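Sensor protein (Rhodopseudomonas palustris, PDB 2OOL) senses light as a bacteriophytochrome through a bound biliverdin chromophore and probably passes the signal on as a histidine kinase, this chain being its chromophore-binding domain. Local coordinates at residues 106-120 and 128-140. Sequence-based numbering, arbitrary orientation.
Sequences RLDVVTPDGERAFNG and IVILELEPRDESR
In the beta hairpin formed by strands 114-125 and 128-134 of the PAS fold, Asn119 faces Glu134 as an antiparallel hydrogen-bonded pair. Two nearly straight bonds define it: Asn119 N to Glu134 O (2.8 Å, 166° at the hydrogen) and Glu134 N to Asn119 O (176°). Gly120 and Leu133 follow as a non-hydrogen-bonded pair, where Gly120 CA lies 3.4 Å from Glu132 O in a CA-H...O contact. Beyond the paired residues, a water continues the link, donating to Ala117 O and accepting from Arg136 N.

On the apolar face, Leu133 spreads across three residues. Its CD1 sits over the face of the Phe118 ring, 4.2 Å from the centroid and 21° off the normal, a CH-pi contact displaced toward the rim, and also meets Val109 CG2 at 3.8 Å. CD2 turns to Leu107, whose CD1 meets Leu131 CD1 tip to tip at 3.8 Å; Gly120, lacking a side chain, leaves Leu107 CD1 its place.

At the solvent-facing end Arg136, bent at chi3, lays its guanidinium over Arg106 CG, and Arg136 NH1 sits over one face of the Arg106 guanidinium, 3.2 Å from Arg106 NH1. These like charges are probably eased by Asp108, whose OD1 takes Arg106 NE in a 2.9 Å salt bridge near the guanidinium plane.

Strand 44-48 flanks 128-134 on its other edge, and helix 62-66 packs on Val109 and Phe118. The Glu134 carboxylate leaves the sheet for a salt bridge with Arg311 of helix 308-332; Glu309 of the same helix touches Asn119.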
loop_
_atom_site.group_PDB
_atom_site.type_symbol
_atom_site.label_atom_id
_atom_site.label_comp_id
_atom_site.label_asym_id
_atom_site.label_seq_id
_atom_site.Cartn_x
_atom_site.Cartn_y
_atom_site.Cartn_z
ATOM N N ARG A 106 14.914 6.809 -9.104
ATOM C CA ARG A 106 15.229 8.227 -8.914
ATOM C C ARG A 106 16.405 8.564 -9.779
ATOM O O ARG A 106 17.410 7.900 -9.720
ATOM C CB ARG A 106 15.545 8.572 -7.459
ATOM C CG ARG A 106 15.836 10.112 -7.245
ATOM C CD ARG A 106 17.026 10.403 -6.352
ATOM N NE ARG A 106 17.074 11.843 -6.147
ATOM C CZ ARG A 106 16.931 12.464 -4.976
ATOM N NH1 ARG A 106 16.780 11.820 -3.789
ATOM N NH2 ARG A 106 16.942 13.784 -5.012
ATOM N N LEU A 107 16.261 9.594 -10.597
ATOM C CA LEU A 107 17.328 10.098 -11.419
ATOM C C LEU A 107 17.450 11.609 -11.213
ATOM O O LEU A 107 16.431 12.336 -11.215
ATOM C CB LEU A 107 17.043 9.792 -12.882
ATOM C CG LEU A 107 17.023 8.294 -13.302
ATOM C CD1 LEU A 107 16.707 8.125 -14.717
ATOM C CD2 LEU A 107 18.327 7.600 -12.996
ATOM N N ASP A 108 18.693 12.055 -11.015
ATOM C CA ASP A 108 19.069 13.443 -10.887
ATOM C C ASP A 108 19.823 13.851 -12.145
ATOM O O ASP A 108 20.858 13.249 -12.461
ATOM C CB ASP A 108 19.953 13.628 -9.627
ATOM C CG ASP A 108 19.159 13.394 -8.299
ATOM O OD1 ASP A 108 17.952 13.597 -8.284
ATOM O OD2 ASP A 108 19.723 12.998 -7.265
ATOM N N VAL A 109 19.297 14.853 -12.850
ATOM C CA VAL A 109 19.855 15.407 -14.080
ATOM C C VAL A 109 20.667 16.651 -13.715
ATOM O O VAL A 109 20.187 17.485 -12.936
ATOM C CB VAL A 109 18.719 15.824 -15.032
ATOM C CG1 VAL A 109 19.203 16.499 -16.291
ATOM C CG2 VAL A 109 17.827 14.623 -15.353
ATOM N N VAL A 110 21.900 16.755 -14.244
ATOM C CA VAL A 110 22.757 17.920 -14.028
ATOM C C VAL A 110 22.499 18.911 -15.163
ATOM O O VAL A 110 22.732 18.590 -16.315
ATOM C CB VAL A 110 24.211 17.488 -13.917
ATOM C CG1 VAL A 110 25.122 18.679 -13.622
ATOM C CG2 VAL A 110 24.359 16.409 -12.828
ATOM N N THR A 111 21.895 20.055 -14.848
ATOM C CA THR A 111 21.483 21.062 -15.823
ATOM C C THR A 111 22.305 22.318 -15.571
ATOM O O THR A 111 22.901 22.481 -14.488
ATOM C CB THR A 111 19.924 21.424 -15.758
ATOM O OG1 THR A 111 19.644 22.331 -14.696
ATOM C CG2 THR A 111 19.000 20.206 -15.621
ATOM N N PRO A 112 22.330 23.247 -16.538
ATOM C CA PRO A 112 23.142 24.452 -16.308
ATOM C C PRO A 112 22.586 25.304 -15.164
ATOM O O PRO A 112 23.319 26.084 -14.577
ATOM C CB PRO A 112 23.039 25.217 -17.644
ATOM C CG PRO A 112 22.509 24.226 -18.639
ATOM C CD PRO A 112 21.634 23.306 -17.832
ATOM N N ASP A 113 21.298 25.145 -14.871
ATOM C CA ASP A 113 20.602 25.888 -13.815
ATOM C C ASP A 113 20.389 25.014 -12.555
ATOM O O ASP A 113 19.359 25.131 -11.894
ATOM C CB ASP A 113 19.217 26.372 -14.340
ATOM C CG ASP A 113 19.246 26.826 -15.837
ATOM O OD1 ASP A 113 20.101 27.693 -16.207
ATOM O OD2 ASP A 113 18.395 26.313 -16.628
ATOM N N GLY A 114 21.349 24.141 -12.232
ATOM C CA GLY A 114 21.260 23.230 -11.085
ATOM C C GLY A 114 20.811 21.793 -11.372
ATOM O O GLY A 114 20.447 21.443 -12.492
ATOM N N GLU A 115 20.830 20.976 -10.318
ATOM C CA GLU A 115 20.481 19.555 -10.346
ATOM C C GLU A 115 18.999 19.359 -10.059
ATOM O O GLU A 115 18.484 19.807 -9.039
ATOM C CB GLU A 115 21.351 18.830 -9.313
ATOM C CG GLU A 115 21.119 17.364 -9.128
ATOM C CD GLU A 115 22.051 16.758 -8.077
ATOM O OE1 GLU A 115 23.154 17.299 -7.885
ATOM O OE2 GLU A 115 21.692 15.748 -7.419
ATOM N N ARG A 116 18.325 18.669 -10.976
ATOM C CA ARG A 116 16.900 18.384 -10.948
ATOM C C ARG A 116 16.615 16.920 -10.764
ATOM O O ARG A 116 17.138 16.079 -11.509
ATOM C CB ARG A 116 16.258 18.764 -12.274
ATOM C CG ARG A 116 16.273 20.250 -12.578
ATOM C CD ARG A 116 14.985 20.888 -12.089
ATOM N NE ARG A 116 13.792 20.312 -12.712
ATOM C CZ ARG A 116 13.316 20.660 -13.907
ATOM N NH1 ARG A 116 13.922 21.596 -14.644
ATOM N NH2 ARG A 116 12.202 20.072 -14.360
ATOM N N ALA A 117 15.663 16.631 -9.862
ATOM C CA ALA A 117 15.284 15.284 -9.466
ATOM C C ALA A 117 13.936 14.846 -10.123
ATOM O O ALA A 117 12.938 15.592 -10.143
ATOM C CB ALA A 117 15.170 15.189 -7.874
ATOM N N PHE A 118 13.938 13.611 -10.602
ATOM C CA PHE A 118 12.873 13.013 -11.390
ATOM C C PHE A 118 12.624 11.569 -11.007
ATOM O O PHE A 118 13.438 10.915 -10.406
ATOM C CB PHE A 118 13.227 12.979 -12.868
ATOM C CG PHE A 118 13.387 14.327 -13.510
ATOM C CD1 PHE A 118 12.275 15.043 -13.952
ATOM C CD2 PHE A 118 14.651 14.859 -13.724
ATOM C CE1 PHE A 118 12.411 16.294 -14.519
ATOM C CE2 PHE A 118 14.808 16.084 -14.318
ATOM C CZ PHE A 118 13.702 16.816 -14.720
ATOM N N ASN A 119 11.433 11.095 -11.386
ATOM C CA ASN A 119 11.077 9.694 -11.382
ATOM C C ASN A 119 11.423 9.227 -12.771
ATOM O O ASN A 119 10.844 9.711 -13.758
ATOM C CB ASN A 119 9.549 9.470 -11.192
ATOM C CG ASN A 119 9.148 9.195 -9.782
ATOM O OD1 ASN A 119 7.932 9.078 -9.504
ATOM N ND2 ASN A 119 10.105 9.036 -8.891
ATOM N N GLY A 120 12.313 8.248 -12.847
ATOM C CA GLY A 120 12.689 7.651 -14.124
ATOM C C GLY A 120 11.883 6.390 -14.413
ATOM O O GLY A 120 11.847 5.436 -13.594
ATOM N N ILE A 128 14.323 -1.492 -28.493
ATOM C CA ILE A 128 14.904 -0.259 -27.930
ATOM C C ILE A 128 14.477 0.010 -26.503
ATOM O O ILE A 128 13.524 -0.569 -26.020
ATOM C CB ILE A 128 14.581 1.001 -28.808
ATOM C CG1 ILE A 128 13.076 1.213 -28.945
ATOM C CG2 ILE A 128 15.271 0.891 -30.198
ATOM C CD1 ILE A 128 12.692 2.598 -29.313
ATOM N N VAL A 129 15.136 0.973 -25.862
ATOM C CA VAL A 129 14.877 1.331 -24.472
ATOM C C VAL A 129 14.462 2.761 -24.441
ATOM O O VAL A 129 15.138 3.589 -25.009
ATOM C CB VAL A 129 16.166 1.183 -23.624
ATOM C CG1 VAL A 129 15.906 1.591 -22.186
ATOM C CG2 VAL A 129 16.708 -0.260 -23.726
ATOM N N ILE A 130 13.339 3.037 -23.780
ATOM C CA ILE A 130 12.771 4.352 -23.688
ATOM C C ILE A 130 12.839 4.698 -22.196
ATOM O O ILE A 130 12.407 3.906 -21.370
ATOM C CB ILE A 130 11.324 4.376 -24.192
ATOM C CG1 ILE A 130 11.252 4.159 -25.714
ATOM C CG2 ILE A 130 10.598 5.685 -23.784
ATOM C CD1 ILE A 130 9.852 4.186 -26.352
ATOM N N LEU A 131 13.446 5.836 -21.875
ATOM C CA LEU A 131 13.459 6.367 -20.514
ATOM C C LEU A 131 12.581 7.606 -20.455
ATOM O O LEU A 131 12.716 8.499 -21.277
ATOM C CB LEU A 131 14.879 6.708 -20.097
ATOM C CG LEU A 131 15.044 7.470 -18.749
ATOM C CD1 LEU A 131 14.642 6.601 -17.547
ATOM C CD2 LEU A 131 16.435 7.971 -18.570
ATOM N N GLU A 132 11.698 7.678 -19.483
ATOM C CA GLU A 132 10.872 8.844 -19.354
ATOM C C GLU A 132 11.054 9.439 -17.955
ATOM O O GLU A 132 11.146 8.703 -16.999
ATOM C CB GLU A 132 9.419 8.457 -19.607
ATOM C CG GLU A 132 9.137 8.029 -21.050
ATOM C CD GLU A 132 7.715 7.551 -21.251
ATOM O OE1 GLU A 132 7.421 6.418 -20.845
ATOM O OE2 GLU A 132 6.904 8.306 -21.820
ATOM N N LEU A 133 11.115 10.764 -17.877
ATOM C CA LEU A 133 11.387 11.495 -16.642
ATOM C C LEU A 133 10.153 12.230 -16.242
ATOM O O LEU A 133 9.695 13.101 -16.981
ATOM C CB LEU A 133 12.521 12.511 -16.887
ATOM C CG LEU A 133 13.895 11.987 -17.238
ATOM C CD1 LEU A 133 14.903 13.127 -17.195
ATOM C CD2 LEU A 133 14.279 10.855 -16.331
ATOM N N GLU A 134 9.562 11.843 -15.121
ATOM C CA GLU A 134 8.327 12.456 -14.582
ATOM C C GLU A 134 8.667 13.184 -13.293
ATOM O O GLU A 134 9.632 12.847 -12.667
ATOM C CB GLU A 134 7.285 11.371 -14.195
ATOM C CG GLU A 134 6.457 10.805 -15.335
ATOM C CD GLU A 134 5.266 9.939 -14.881
ATOM O OE1 GLU A 134 5.120 9.651 -13.645
ATOM O OE2 GLU A 134 4.521 9.491 -15.793
ATOM N N PRO A 135 7.781 14.087 -12.829
ATOM C CA PRO A 135 7.948 14.622 -11.486
ATOM C C PRO A 135 7.815 13.541 -10.422
ATOM O O PRO A 135 7.106 12.548 -10.613
ATOM C CB PRO A 135 6.806 15.636 -11.343
ATOM C CG PRO A 135 6.223 15.814 -12.701
ATOM C CD PRO A 135 6.580 14.602 -13.502
ATOM N N ARG A 136 8.483 13.730 -9.304
ATOM C CA ARG A 136 8.489 12.735 -8.258
ATOM C C ARG A 136 7.235 12.754 -7.380
ATOM O O ARG A 136 6.513 13.742 -7.318
ATOM C CB ARG A 136 9.705 12.938 -7.350
ATOM C CG ARG A 136 11.036 12.899 -8.084
ATOM C CD ARG A 136 12.205 12.605 -7.159
ATOM N NE ARG A 136 12.012 11.345 -6.452
ATOM C CZ ARG A 136 12.813 10.885 -5.488
ATOM N NH1 ARG A 136 13.926 11.555 -5.130
ATOM N NH2 ARG A 136 12.539 9.721 -4.897
ATOM N N ASP A 137 7.042 11.657 -6.665
ATOM C CA ASP A 137 5.991 11.563 -5.695
ATOM C C ASP A 137 6.235 12.557 -4.561
ATOM O O ASP A 137 7.353 12.647 -4.035
ATOM C CB ASP A 137 5.908 10.146 -5.137
ATOM C CG ASP A 137 4.715 9.962 -4.217
ATOM O OD1 ASP A 137 3.581 9.756 -4.714
ATOM O OD2 ASP A 137 4.924 10.029 -2.994
ATOM N N GLU A 138 5.188 13.295 -4.197
ATOM C CA GLU A 138 5.307 14.395 -3.203
ATOM C C GLU A 138 4.592 14.194 -1.864
ATOM O O GLU A 138 4.354 15.173 -1.163
ATOM C CB GLU A 138 4.765 15.710 -3.815
ATOM C CG GLU A 138 5.812 16.637 -4.467
ATOM C CD GLU A 138 5.160 17.922 -5.043
ATOM O OE1 GLU A 138 4.934 18.891 -4.256
ATOM O OE2 GLU A 138 4.876 17.945 -6.277
ATOM N N SER A 139 4.233 12.987 -1.453
ATOM C CA SER A 139 3.344 12.939 -0.249
ATOM C C SER A 139 4.051 13.080 1.106
ATOM O O SER A 139 5.080 12.468 1.393
ATOM C CB SER A 139 2.404 11.722 -0.234
ATOM O OG SER A 139 1.534 11.787 0.907
ATOM N N ARG A 140 3.445 13.876 1.973
ATOM C CA ARG A 140 3.887 13.922 3.349
ATOM C C ARG A 140 3.114 12.867 4.180
ATOM O O ARG A 140 3.201 12.894 5.419
ATOM C CB ARG A 140 3.700 15.336 3.943
ATOM C CG ARG A 140 3.993 16.536 2.983
ATOM C CD ARG A 140 3.621 17.878 3.699
ATOM N NE ARG A 140 3.568 19.076 2.829
ATOM C CZ ARG A 140 3.212 20.294 3.257
ATOM N NH1 ARG A 140 2.873 20.477 4.530
ATOM N NH2 ARG A 140 3.186 21.334 2.420
HETATM O O HOH W 1 10.455 15.900 -9.100
#